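Local coordinates for probable aminotransferase (Pseudomonas aeruginosa, PDB 5YKR), which belongs to the class-III aminotransferases, a family of pyridoxal-phosphate-dependent enzymes, and carries this cofactor covalently bound within a two-chain assembly, at residues Leu149-Met152 and Arg156-Val159; Glu172-Phe177 and Val184-Val189; Thr199-Glu204 and Leu215-Val220; Gly244-Thr249 and Val254-Asp259. All blocks are in the same frame, centred on the assembly; numbering follows the deposited sequence.

Contact 1: residues Leu149-Met152 and Arg156-Val159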
loop_
_atom_site.group_PDB
_atom_site.type_symbol
_atom_site.label_atom_id
_atom_site.label_comp_id
_atom_site.label_asym_id
_atom_site.label_seq_id
_atom_site.Cartn_x
_atom_site.Cartn_y
_atom_site.Cartn_z
ATOM N N LEU A 149 13.238 -6.435 -7.918
ATOM C CA LEU A 149 13.407 -7.203 -9.109
ATOM C C LEU A 149 14.707 -6.809 -9.839
ATOM O O LEU A 149 15.360 -7.660 -10.443
ATOM C CB LEU A 149 12.182 -7.009 -10.026
ATOM C CG LEU A 149 10.907 -7.677 -9.510
ATOM C CD1 LEU A 149 9.691 -7.248 -10.294
ATOM C CD2 LEU A 149 10.998 -9.208 -9.510
ATOM N N CYS A 150 15.072 -5.518 -9.810
ATOM C CA CYS A 150 16.343 -5.084 -10.413
ATOM C C CYS A 150 17.541 -5.687 -9.699
ATOM O O CYS A 150 18.518 -6.063 -10.338
ATOM C CB CYS A 150 16.439 -3.564 -10.482
ATOM S SG CYS A 150 15.334 -2.792 -11.665
ATOM N N ARG A 151 17.483 -5.746 -8.366
ATOM C CA ARG A 151 18.546 -6.441 -7.612
ATOM C C ARG A 151 18.619 -7.933 -7.995
ATOM O O ARG A 151 19.720 -8.494 -8.175
ATOM C CB ARG A 151 18.379 -6.263 -6.108
ATOM C CG ARG A 151 18.626 -4.855 -5.631
ATOM C CD ARG A 151 18.712 -4.813 -4.097
ATOM N NE ARG A 151 19.090 -3.500 -3.621
ATOM C CZ ARG A 151 18.295 -2.534 -3.237
ATOM N NH1 ARG A 151 17.011 -2.699 -3.187
ATOM N NH2 ARG A 151 18.853 -1.341 -2.884
ATOM N N MET A 152 17.450 -8.565 -8.137
ATOM C CA MET A 152 17.400 -9.978 -8.514
ATOM C C MET A 152 17.978 -10.224 -9.901
ATOM O O MET A 152 18.819 -11.133 -10.046
ATOM C CB MET A 152 15.973 -10.521 -8.478
ATOM C CG MET A 152 15.398 -10.658 -7.064
ATOM S SD MET A 152 13.617 -10.904 -7.068
ATOM C CE MET A 152 13.439 -12.368 -8.054
ATOM N N ARG A 156 23.282 -6.990 -8.502
ATOM C CA ARG A 156 23.910 -5.814 -7.920
ATOM C C ARG A 156 22.982 -5.245 -6.828
ATOM O O ARG A 156 21.762 -5.370 -6.924
ATOM C CB ARG A 156 24.095 -4.778 -8.998
ATOM C CG ARG A 156 25.080 -5.233 -10.082
ATOM C CD ARG A 156 25.031 -4.199 -11.196
ATOM N NE ARG A 156 25.039 -4.801 -12.474
ATOM C CZ ARG A 156 24.594 -4.230 -13.595
ATOM N NH1 ARG A 156 24.060 -3.012 -13.614
ATOM N NH2 ARG A 156 24.652 -4.921 -14.723
ATOM N N ASP A 157 23.576 -4.605 -5.803
ATOM C CA ASP A 157 22.803 -4.171 -4.637
ATOM C C ASP A 157 22.471 -2.695 -4.507
ATOM O O ASP A 157 21.623 -2.362 -3.727
ATOM C CB ASP A 157 23.538 -4.566 -3.335
ATOM C CG ASP A 157 23.421 -6.051 -3.009
ATOM O OD1 ASP A 157 22.470 -6.739 -3.453
ATOM O OD2 ASP A 157 24.338 -6.519 -2.317
ATOM N N LYS A 158 23.117 -1.823 -5.256
ATOM C CA LYS A 158 22.922 -0.391 -5.058
ATOM C C LYS A 158 21.897 0.208 -6.005
ATOM O O LYS A 158 21.761 -0.236 -7.125
ATOM C CB LYS A 158 24.240 0.401 -5.089
ATOM C CG LYS A 158 25.151 -0.235 -4.066
ATOM C CD LYS A 158 26.167 0.633 -3.512
ATOM C CE LYS A 158 26.941 -0.184 -2.506
ATOM N NZ LYS A 158 28.196 0.361 -2.667
ATOM N N VAL A 159 21.181 1.202 -5.513
ATOM C CA VAL A 159 20.284 2.007 -6.329
ATOM C C VAL A 159 20.861 3.421 -6.330
ATOM O O VAL A 159 21.270 3.923 -5.273
ATOM C CB VAL A 159 18.825 2.015 -5.793
ATOM C CG1 VAL A 159 18.668 2.603 -4.397
ATOM C CG2 VAL A 159 17.916 2.841 -6.646
HETATM O O HOH W 1 21.631 -8.271 -5.715
#
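R151, near the end of helix 139-154, meets R156, D157 and V159 in turn as its atoms are followed outward from the backbone. At the root, R156 O lies against the aliphatic part of the chain: it is 3.4 Å from R151 CG, and R151 CA adds a CH···O contact of 3.5 Å to R156 O. CG stands beside the backbone N (chi1 -69°), and the chain then runs extended to NE, which carries the guanidinium beyond this first carbonyl to the next. There it grips a single oxygen side-on. R151 NE reaches D157 O at 2.8 Å in a fairly straight bond (158°), while R151 NH2 reaches D157 O at 3.1 Å along a more bent path (137°). The oxygen lies in the guanidinium plane, yet both nitrogens come to it from the same face of the carbonyl. V159 CG1 approaches R151 NH2 obliquely at 4.2 Å. The third nitrogen, NH1, turns to E172 in a salt bridge and to N192 of the second subunit, so the group is held from several sides and its rotation should be restricted. A water donates to R151 O (3.1 Å) and to D157 OD1 (2.9 Å), bridging the helix backbone and the carboxylate. M152 turns away to V310 and L311 of its own chain and to H190 of the second subunit. The arrangement closes a beta-alpha-beta crossover of the large pyridoxal-phosphate domain (fold type I), in which helix 139-154 leads from strand 132-136 to strand 158-162.

Contact 2: residues Glu172-Phe177 and Val184-Val189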
loop_
_atom_site.group_PDB
_atom_site.type_symbol
_atom_site.label_atom_id
_atom_site.label_comp_id
_atom_site.label_asym_id
_atom_site.label_seq_id
_atom_site.Cartn_x
_atom_site.Cartn_y
_atom_site.Cartn_z
ATOM N N GLU A 172 15.579 3.126 1.079
ATOM C CA GLU A 172 16.876 3.322 0.405
ATOM C C GLU A 172 17.016 4.703 -0.229
ATOM O O GLU A 172 18.139 5.144 -0.487
ATOM C CB GLU A 172 17.137 2.309 -0.718
ATOM C CG GLU A 172 17.011 0.886 -0.396
ATOM C CD GLU A 172 15.647 0.409 -0.816
ATOM O OE1 GLU A 172 14.696 0.895 -0.161
ATOM O OE2 GLU A 172 15.534 -0.406 -1.769
ATOM N N SER A 173 15.888 5.370 -0.502
ATOM C CA SER A 173 15.939 6.689 -1.106
ATOM C C SER A 173 16.065 7.836 -0.123
ATOM O O SER A 173 16.234 8.986 -0.539
ATOM C CB SER A 173 14.652 6.954 -1.946
ATOM O OG SER A 173 13.485 7.139 -1.126
ATOM N N GLN A 174 15.954 7.537 1.178
ATOM C CA GLN A 174 15.805 8.563 2.231
ATOM C C GLN A 174 17.198 9.046 2.684
ATOM O O GLN A 174 17.601 8.876 3.829
ATOM C CB GLN A 174 15.010 8.051 3.409
ATOM C CG GLN A 174 13.641 7.461 3.068
ATOM C CD GLN A 174 12.548 8.449 2.778
ATOM O OE1 GLN A 174 12.813 9.665 2.595
ATOM N NE2 GLN A 174 11.287 7.967 2.755
ATOM N N VAL A 175 17.874 9.725 1.755
ATOM C CA VAL A 175 19.239 10.215 1.933
ATOM C C VAL A 175 19.318 11.645 1.422
ATOM O O VAL A 175 18.475 12.077 0.627
ATOM C CB VAL A 175 20.300 9.350 1.235
ATOM C CG1 VAL A 175 20.429 7.995 1.926
ATOM C CG2 VAL A 175 19.993 9.200 -0.233
ATOM N N GLU A 176 20.353 12.361 1.863
ATOM C CA GLU A 176 20.667 13.711 1.360
ATOM C C GLU A 176 22.168 13.909 1.438
ATOM O O GLU A 176 22.878 13.132 2.076
ATOM C CB GLU A 176 19.944 14.791 2.160
ATOM C CG GLU A 176 20.452 14.961 3.578
ATOM C CD GLU A 176 19.596 15.881 4.418
ATOM O OE1 GLU A 176 18.380 15.908 4.226
ATOM O OE2 GLU A 176 20.165 16.531 5.359
ATOM N N PHE A 177 22.644 14.978 0.799
ATOM C CA PHE A 177 24.044 15.365 0.970
ATOM C C PHE A 177 24.150 16.308 2.178
ATOM O O PHE A 177 23.397 17.278 2.284
ATOM C CB PHE A 177 24.584 16.057 -0.235
ATOM C CG PHE A 177 24.916 15.148 -1.401
ATOM C CD1 PHE A 177 25.814 14.109 -1.226
ATOM C CD2 PHE A 177 24.393 15.344 -2.664
ATOM C CE1 PHE A 177 26.137 13.269 -2.264
ATOM C CE2 PHE A 177 24.726 14.520 -3.690
ATOM C CZ PHE A 177 25.605 13.481 -3.496
ATOM N N VAL A 184 24.112 11.093 3.716
ATOM C CA VAL A 184 23.646 10.870 5.073
ATOM C C VAL A 184 22.125 10.659 5.059
ATOM O O VAL A 184 21.470 10.946 4.040
ATOM C CB VAL A 184 24.015 12.065 6.015
ATOM C CG1 VAL A 184 25.526 12.237 6.096
ATOM C CG2 VAL A 184 23.321 13.343 5.662
ATOM N N PRO A 185 21.563 10.147 6.149
ATOM C CA PRO A 185 20.103 9.992 6.192
ATOM C C PRO A 185 19.402 11.355 5.969
ATOM O O PRO A 185 19.872 12.398 6.406
ATOM C CB PRO A 185 19.854 9.472 7.584
ATOM C CG PRO A 185 21.081 8.687 7.872
ATOM C CD PRO A 185 22.186 9.555 7.324
ATOM N N ARG A 186 18.275 11.331 5.257
ATOM C CA ARG A 186 17.499 12.558 4.989
ATOM C C ARG A 186 17.072 13.165 6.325
ATOM O O ARG A 186 16.714 12.415 7.253
ATOM C CB ARG A 186 16.243 12.205 4.129
ATOM C CG ARG A 186 15.775 13.400 3.373
ATOM C CD ARG A 186 14.526 13.273 2.646
ATOM N NE ARG A 186 14.241 12.071 1.883
ATOM C CZ ARG A 186 14.163 11.988 0.564
ATOM N NH1 ARG A 186 14.761 12.873 -0.201
ATOM N NH2 ARG A 186 13.485 10.968 0.011
ATOM N N ALA A 187 17.057 14.497 6.400
ATOM C CA ALA A 187 16.696 15.160 7.628
ATOM C C ALA A 187 15.298 14.726 8.068
ATOM O O ALA A 187 14.349 14.747 7.305
ATOM C CB ALA A 187 16.726 16.663 7.446
ATOM N N GLY A 188 15.212 14.359 9.332
ATOM C CA GLY A 188 13.953 13.915 9.902
ATOM C C GLY A 188 13.499 12.521 9.524
ATOM O O GLY A 188 12.403 12.121 9.940
ATOM N N VAL A 189 14.316 11.774 8.784
ATOM C CA VAL A 189 13.954 10.411 8.421
ATOM C C VAL A 189 14.996 9.456 9.006
ATOM O O VAL A 189 16.150 9.371 8.551
ATOM C CB VAL A 189 13.875 10.224 6.899
ATOM C CG1 VAL A 189 13.371 8.805 6.594
ATOM C CG2 VAL A 189 12.972 11.297 6.236
HETATM O O HOH W 2 16.883 7.598 6.344
HETATM O O HOH W 3 17.278 14.381 -0.102
#
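R186, E176 and Q174 carry this contact, each exchanging a side-chain bond with the other segment. R186 leaves the backbone with CG anti to N and bends at chi3 (-43°), which turns its guanidinium back over Q174. Both R186 NE, at 2.9 Å, and R186 NH2, at 3.0 Å, donate to Q174 OE1. That oxygen lies in the guanidinium plane, although the amide itself is turned nearly upright to it (80°). One guanidinium face rests over S173 O and the backbone between Q174 and V175, and a water links R186 NH1 to V175 O. Q174, bent at chi2, also lays CB against V189 CG1 at 3.7 Å, and its backbone O accepts a hydrogen bond from R186 N. E176 works further along the hairpin. Its N gives to V184 O (2.8 Å) and its O receives from V184 N, the hydrogen-bonded antiparallel pair, while its carboxylate reaches across to the turn so that OE1 accepts from A187 N at 2.9 Å, from above the carboxylate plane (63°). E176 thereby holds A187, the second residue of the type II turn from R186 to V189. R186 NH2 has a further partner in N165, and A187 O bonds N321 of the second subunit. Three backbone bonds are thus supplemented by side chains with divided roles: a neutral amide oxygen takes up the arginine, and the carboxylate, with E176 OE1 6.1 Å from R186 NE, receives a backbone N-H instead.

Contact 3: residues Thr199-Glu204 and Leu215-Val220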
loop_
_atom_site.group_PDB
_atom_site.type_symbol
_atom_site.label_atom_id
_atom_site.label_comp_id
_atom_site.label_asym_id
_atom_site.label_seq_id
_atom_site.Cartn_x
_atom_site.Cartn_y
_atom_site.Cartn_z
ATOM N N THR A 199 23.312 0.307 0.301
ATOM C CA THR A 199 22.149 0.226 -0.585
ATOM C C THR A 199 22.058 1.282 -1.666
ATOM O O THR A 199 21.322 1.088 -2.637
ATOM C CB THR A 199 20.840 0.336 0.226
ATOM O OG1 THR A 199 20.807 1.563 0.934
ATOM C CG2 THR A 199 20.754 -0.782 1.258
ATOM N N THR A 200 22.759 2.402 -1.510
ATOM C CA THR A 200 22.446 3.599 -2.248
ATOM C C THR A 200 23.698 4.358 -2.673
ATOM O O THR A 200 24.658 4.460 -1.899
ATOM C CB THR A 200 21.565 4.533 -1.373
ATOM O OG1 THR A 200 20.510 3.781 -0.764
ATOM C CG2 THR A 200 21.048 5.737 -2.114
ATOM N N ARG A 201 23.650 4.887 -3.908
ATOM C CA ARG A 201 24.600 5.896 -4.376
ATOM C C ARG A 201 23.791 7.151 -4.692
ATOM O O ARG A 201 22.765 7.093 -5.368
ATOM C CB ARG A 201 25.456 5.430 -5.530
ATOM C CG ARG A 201 26.400 4.291 -5.167
ATOM C CD ARG A 201 27.290 3.890 -6.361
ATOM N NE ARG A 201 28.205 2.789 -6.031
ATOM C CZ ARG A 201 29.304 2.942 -5.299
ATOM N NH1 ARG A 201 29.691 4.156 -4.860
ATOM N NH2 ARG A 201 30.039 1.906 -5.021
ATOM N N LEU A 202 24.206 8.273 -4.139
ATOM C CA LEU A 202 23.506 9.553 -4.298
ATOM C C LEU A 202 24.249 10.456 -5.261
ATOM O O LEU A 202 25.484 10.572 -5.209
ATOM C CB LEU A 202 23.362 10.206 -2.954
ATOM C CG LEU A 202 22.534 11.475 -2.889
ATOM C CD1 LEU A 202 21.081 11.217 -3.316
ATOM C CD2 LEU A 202 22.587 12.161 -1.494
ATOM N N VAL A 203 23.505 11.092 -6.148
ATOM C CA VAL A 203 24.000 12.051 -7.114
ATOM C C VAL A 203 23.087 13.261 -7.151
ATOM O O VAL A 203 21.910 13.142 -6.797
ATOM C CB VAL A 203 24.076 11.353 -8.516
ATOM C CG1 VAL A 203 24.712 12.199 -9.538
ATOM C CG2 VAL A 203 24.811 9.999 -8.427
ATOM N N GLU A 204 23.577 14.412 -7.565
ATOM C CA GLU A 204 22.678 15.534 -7.894
ATOM C C GLU A 204 22.106 15.307 -9.294
ATOM O O GLU A 204 22.784 14.784 -10.208
ATOM C CB GLU A 204 23.400 16.892 -7.897
ATOM C CG GLU A 204 23.761 17.447 -6.534
ATOM C CD GLU A 204 22.620 17.877 -5.656
ATOM O OE1 GLU A 204 21.449 17.947 -6.070
ATOM O OE2 GLU A 204 22.905 18.137 -4.467
ATOM N N LEU A 215 27.950 5.011 -11.544
ATOM C CA LEU A 215 27.666 3.763 -12.262
ATOM C C LEU A 215 28.916 2.928 -12.545
ATOM O O LEU A 215 28.840 1.698 -12.603
ATOM C CB LEU A 215 26.932 4.038 -13.574
ATOM C CG LEU A 215 25.619 4.786 -13.464
ATOM C CD1 LEU A 215 24.959 4.882 -14.842
ATOM C CD2 LEU A 215 24.673 4.193 -12.442
ATOM N N ALA A 216 30.065 3.608 -12.672
ATOM C CA ALA A 216 31.301 2.921 -13.031
ATOM C C ALA A 216 31.772 1.926 -11.976
ATOM O O ALA A 216 32.576 1.043 -12.254
ATOM C CB ALA A 216 32.423 3.940 -13.321
ATOM N N HIS A 217 31.277 2.049 -10.748
ATOM C CA HIS A 217 31.612 1.050 -9.714
ATOM C C HIS A 217 31.112 -0.348 -10.054
ATOM O O HIS A 217 31.586 -1.328 -9.487
ATOM C CB HIS A 217 31.127 1.452 -8.326
ATOM C CG HIS A 217 31.703 2.735 -7.857
ATOM N ND1 HIS A 217 32.989 2.856 -7.364
ATOM C CD2 HIS A 217 31.201 3.989 -7.926
ATOM C CE1 HIS A 217 33.196 4.126 -7.063
ATOM N NE2 HIS A 217 32.147 4.835 -7.389
ATOM N N GLY A 218 30.102 -0.457 -10.920
ATOM C CA GLY A 218 29.663 -1.781 -11.346
ATOM C C GLY A 218 28.687 -2.441 -10.409
ATOM O O GLY A 218 28.369 -3.605 -10.603
ATOM N N ASP A 219 28.203 -1.714 -9.394
ATOM C CA ASP A 219 27.362 -2.278 -8.346
ATOM C C ASP A 219 25.969 -1.651 -8.293
ATOM O O ASP A 219 25.259 -1.844 -7.282
ATOM C CB ASP A 219 28.000 -2.163 -6.950
ATOM C CG ASP A 219 28.329 -0.755 -6.543
ATOM O OD1 ASP A 219 28.001 0.217 -7.236
ATOM O OD2 ASP A 219 28.959 -0.626 -5.469
ATOM N N VAL A 220 25.565 -0.968 -9.372
ATOM C CA VAL A 220 24.276 -0.259 -9.398
ATOM C C VAL A 220 23.258 -1.106 -10.202
ATOM O O VAL A 220 23.432 -1.357 -11.385
ATOM C CB VAL A 220 24.410 1.129 -9.997
ATOM C CG1 VAL A 220 23.037 1.784 -10.080
ATOM C CG2 VAL A 220 25.359 1.977 -9.119
#
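R201 and D219 form the tight part of this contact, a two-pronged salt bridge made side-on. R201 NE lies 2.8 Å from D219 OD1, and R201 NH2 lies 2.8 Å from D219 OD2. Each oxygen uses its syn lone pair and both bonds are nearly straight (165° and 161°), although the two flat groups are tilted by 30°. The arginine chain runs extended from CG to NE and spans the gap between backbones. On the way, R201 CD touches V220 CG2 at 3.9 Å, the apolar and more buried flank. The H217 side is solvent-exposed, though the stack itself is close: from the turn after helix 208-215 the histidine lays its ring flat against one guanidinium face, with centres 3.8 Å apart. H217 CD2 sits over the middle of the group, while R201 NH1 is offset toward the ring's rim. D219 OD2 has a second cationic partner in K158, so the carboxylate is shared by two cations, which would be expected to favour its ionised form. The contact thus joins edge strand 200-203 to the turn between helix 208-215 and strand 220-225, across the end of the intervening strand 158-162.

Contact 4: residues Gly244-Thr249 and Val254-Asp259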
loop_
_atom_site.group_PDB
_atom_site.type_symbol
_atom_site.label_atom_id
_atom_site.label_comp_id
_atom_site.label_asym_id
_atom_site.label_seq_id
_atom_site.Cartn_x
_atom_site.Cartn_y
_atom_site.Cartn_z
ATOM N N GLY A 244 21.769 11.831 -22.000
ATOM C CA GLY A 244 22.944 11.337 -21.271
ATOM C C GLY A 244 22.608 10.274 -20.254
ATOM O O GLY A 244 23.295 9.282 -20.101
ATOM N N LEU A 245 21.513 10.502 -19.528
ATOM C CA LEU A 245 21.015 9.540 -18.569
ATOM C C LEU A 245 20.717 8.212 -19.250
ATOM O O LEU A 245 21.053 7.137 -18.741
ATOM C CB LEU A 245 19.784 10.123 -17.859
ATOM C CG LEU A 245 18.987 9.164 -16.936
ATOM C CD1 LEU A 245 19.860 8.653 -15.799
ATOM C CD2 LEU A 245 17.791 9.932 -16.392
ATOM N N ARG A 246 20.035 8.277 -20.384
ATOM C CA ARG A 246 19.685 7.051 -21.093
ATOM C C ARG A 246 20.936 6.351 -21.615
ATOM O O ARG A 246 21.026 5.141 -21.547
ATOM C CB ARG A 246 18.683 7.345 -22.208
ATOM C CG ARG A 246 18.319 6.175 -23.075
ATOM C CD ARG A 246 17.462 5.130 -22.365
ATOM N NE ARG A 246 18.226 4.317 -21.406
ATOM C CZ ARG A 246 17.776 3.205 -20.838
ATOM N NH1 ARG A 246 16.528 2.794 -21.066
ATOM N NH2 ARG A 246 18.559 2.499 -20.037
ATOM N N GLU A 247 21.867 7.130 -22.183
ATOM C CA GLU A 247 23.084 6.555 -22.721
ATOM C C GLU A 247 23.942 5.880 -21.635
ATOM O O GLU A 247 24.417 4.755 -21.828
ATOM C CB GLU A 247 23.850 7.580 -23.564
ATOM C CG GLU A 247 25.037 6.990 -24.353
ATOM C CD GLU A 247 26.318 6.788 -23.529
ATOM O OE1 GLU A 247 26.559 7.547 -22.542
ATOM O OE2 GLU A 247 27.099 5.870 -23.836
ATOM N N LEU A 248 24.156 6.576 -20.507
ATOM C CA LEU A 248 24.984 6.030 -19.427
ATOM C C LEU A 248 24.398 4.744 -18.843
ATOM O O LEU A 248 25.121 3.807 -18.571
ATOM C CB LEU A 248 25.140 7.075 -18.312
ATOM C CG LEU A 248 26.127 8.238 -18.578
ATOM C CD1 LEU A 248 26.051 9.271 -17.506
ATOM C CD2 LEU A 248 27.497 7.707 -18.636
ATOM N N THR A 249 23.072 4.740 -18.625
ATOM C CA THR A 249 22.486 3.558 -18.071
ATOM C C THR A 249 22.554 2.387 -19.062
ATOM O O THR A 249 22.824 1.251 -18.667
ATOM C CB THR A 249 21.035 3.806 -17.578
ATOM O OG1 THR A 249 20.237 4.394 -18.610
ATOM C CG2 THR A 249 21.002 4.678 -16.308
ATOM N N VAL A 254 22.459 -0.687 -16.607
ATOM C CA VAL A 254 21.764 -0.263 -15.406
ATOM C C VAL A 254 20.300 0.073 -15.777
ATOM O O VAL A 254 20.073 0.799 -16.719
ATOM C CB VAL A 254 22.436 0.955 -14.759
ATOM C CG1 VAL A 254 21.570 1.539 -13.657
ATOM C CG2 VAL A 254 23.830 0.563 -14.223
ATOM N N ALA A 255 19.331 -0.469 -15.028
ATOM C CA ALA A 255 17.919 -0.162 -15.284
ATOM C C ALA A 255 17.610 1.293 -15.039
ATOM O O ALA A 255 18.004 1.831 -14.002
ATOM C CB ALA A 255 17.025 -1.051 -14.438
ATOM N N LEU A 256 16.824 1.895 -15.928
ATOM C CA LEU A 256 16.370 3.267 -15.779
ATOM C C LEU A 256 14.873 3.218 -15.419
ATOM O O LEU A 256 14.034 2.800 -16.256
ATOM C CB LEU A 256 16.563 4.057 -17.084
ATOM C CG LEU A 256 16.071 5.490 -17.078
ATOM C CD1 LEU A 256 16.705 6.287 -15.973
ATOM C CD2 LEU A 256 16.291 6.111 -18.470
ATOM N N ILE A 257 14.566 3.625 -14.186
ATOM C CA ILE A 257 13.191 3.624 -13.683
ATOM C C ILE A 257 12.707 5.064 -13.636
ATOM O O ILE A 257 13.277 5.901 -12.907
ATOM C CB ILE A 257 13.096 3.040 -12.256
ATOM C CG1 ILE A 257 13.804 1.684 -12.140
ATOM C CG2 ILE A 257 11.618 2.985 -11.824
ATOM C CD1 ILE A 257 14.062 1.306 -10.705
ATOM N N ILE A 258 11.625 5.330 -14.391
ATOM C CA ILE A 258 11.060 6.677 -14.496
ATOM C C ILE A 258 9.736 6.681 -13.724
ATOM O O ILE A 258 8.797 5.950 -14.045
ATOM C CB ILE A 258 10.863 7.096 -15.955
ATOM C CG1 ILE A 258 12.218 7.093 -16.703
ATOM C CG2 ILE A 258 10.183 8.432 -16.030
ATOM C CD1 ILE A 258 13.215 8.058 -16.209
ATOM N N ASP A 259 9.698 7.488 -12.665
ATOM C CA ASP A 259 8.566 7.624 -11.750
ATOM C C ASP A 259 7.768 8.873 -12.129
ATOM O O ASP A 259 8.212 10.004 -11.926
ATOM C CB ASP A 259 9.074 7.730 -10.299
ATOM C CG ASP A 259 7.972 7.805 -9.275
ATOM O OD1 ASP A 259 6.777 7.928 -9.615
ATOM O OD2 ASP A 259 8.361 7.770 -8.040
#
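L256 on the strand faces the helix and is met by three side chains, each at a different attitude. L245 crosses it obliquely, its CG standing 3.8 Å from L256 CD1. R246 bends along the helix toward T249 instead: turns at chi2 (71°) and chi3 (-74°) bring its guanidinium over the same leucine, one face resting on L256 CD2 while R246 NH2 lies 3.9 Å from L256 CB. T249 comes in at about a right angle, its OG1 4.0 Å from L256 CB. The leucine is therefore boxed in by an aliphatic neighbour, a planar cation and a hydroxyl. The polar ends are satisfied within this apolar setting. R246 NH2 donates to T249 OG1 at 2.9 Å, the oxygen being tilted out of the guanidinium plane, and R246 is further tied to D280 by a salt bridge and to E278 O through NH1. Where the two segments come closest, V254 N gives a nearly straight bond to T249 O at 2.9 Å, and V254 CG1 faces T249 CG2 at 4.1 Å, the two side chains crossing at about a right angle. The segment axes run at 146°, so the strand heads back roughly antiparallel to the helix, 8.6 Å from it. L245 also packs on L211, which sets the helix against helix 208-215. The whole is the second half of a right-handed beta-alpha-beta unit, strand 220-225, helix 241-251, strand 255-259, belonging to the mainly parallel sheet of fold-type I pyridoxal-phosphate enzymes.

Contacts 1, 3 and 4 all reach the seven-stranded sheet, and contacts 1 and 3 each touch all the others; the centre of contact 3 lies about 11 Å from that of contact 1 and about 12 Å from that of contact 4. R156 NH1 reaches V220 O at 2.8 Å, joining contacts 1 and 3, while V220 O packs on V254 CG2, joining 3 and 4. Contact 2 lies on the hairpin packed against strands 158-162 and 200-203, with V159 CG1 4.0 Å from E172 CB and E172 O 2.7 Å from T200 OG1. The strand of contact 4 ends at D259, near N1 of LLP at position 286, whereas its packing with the helix is at V254 and L256.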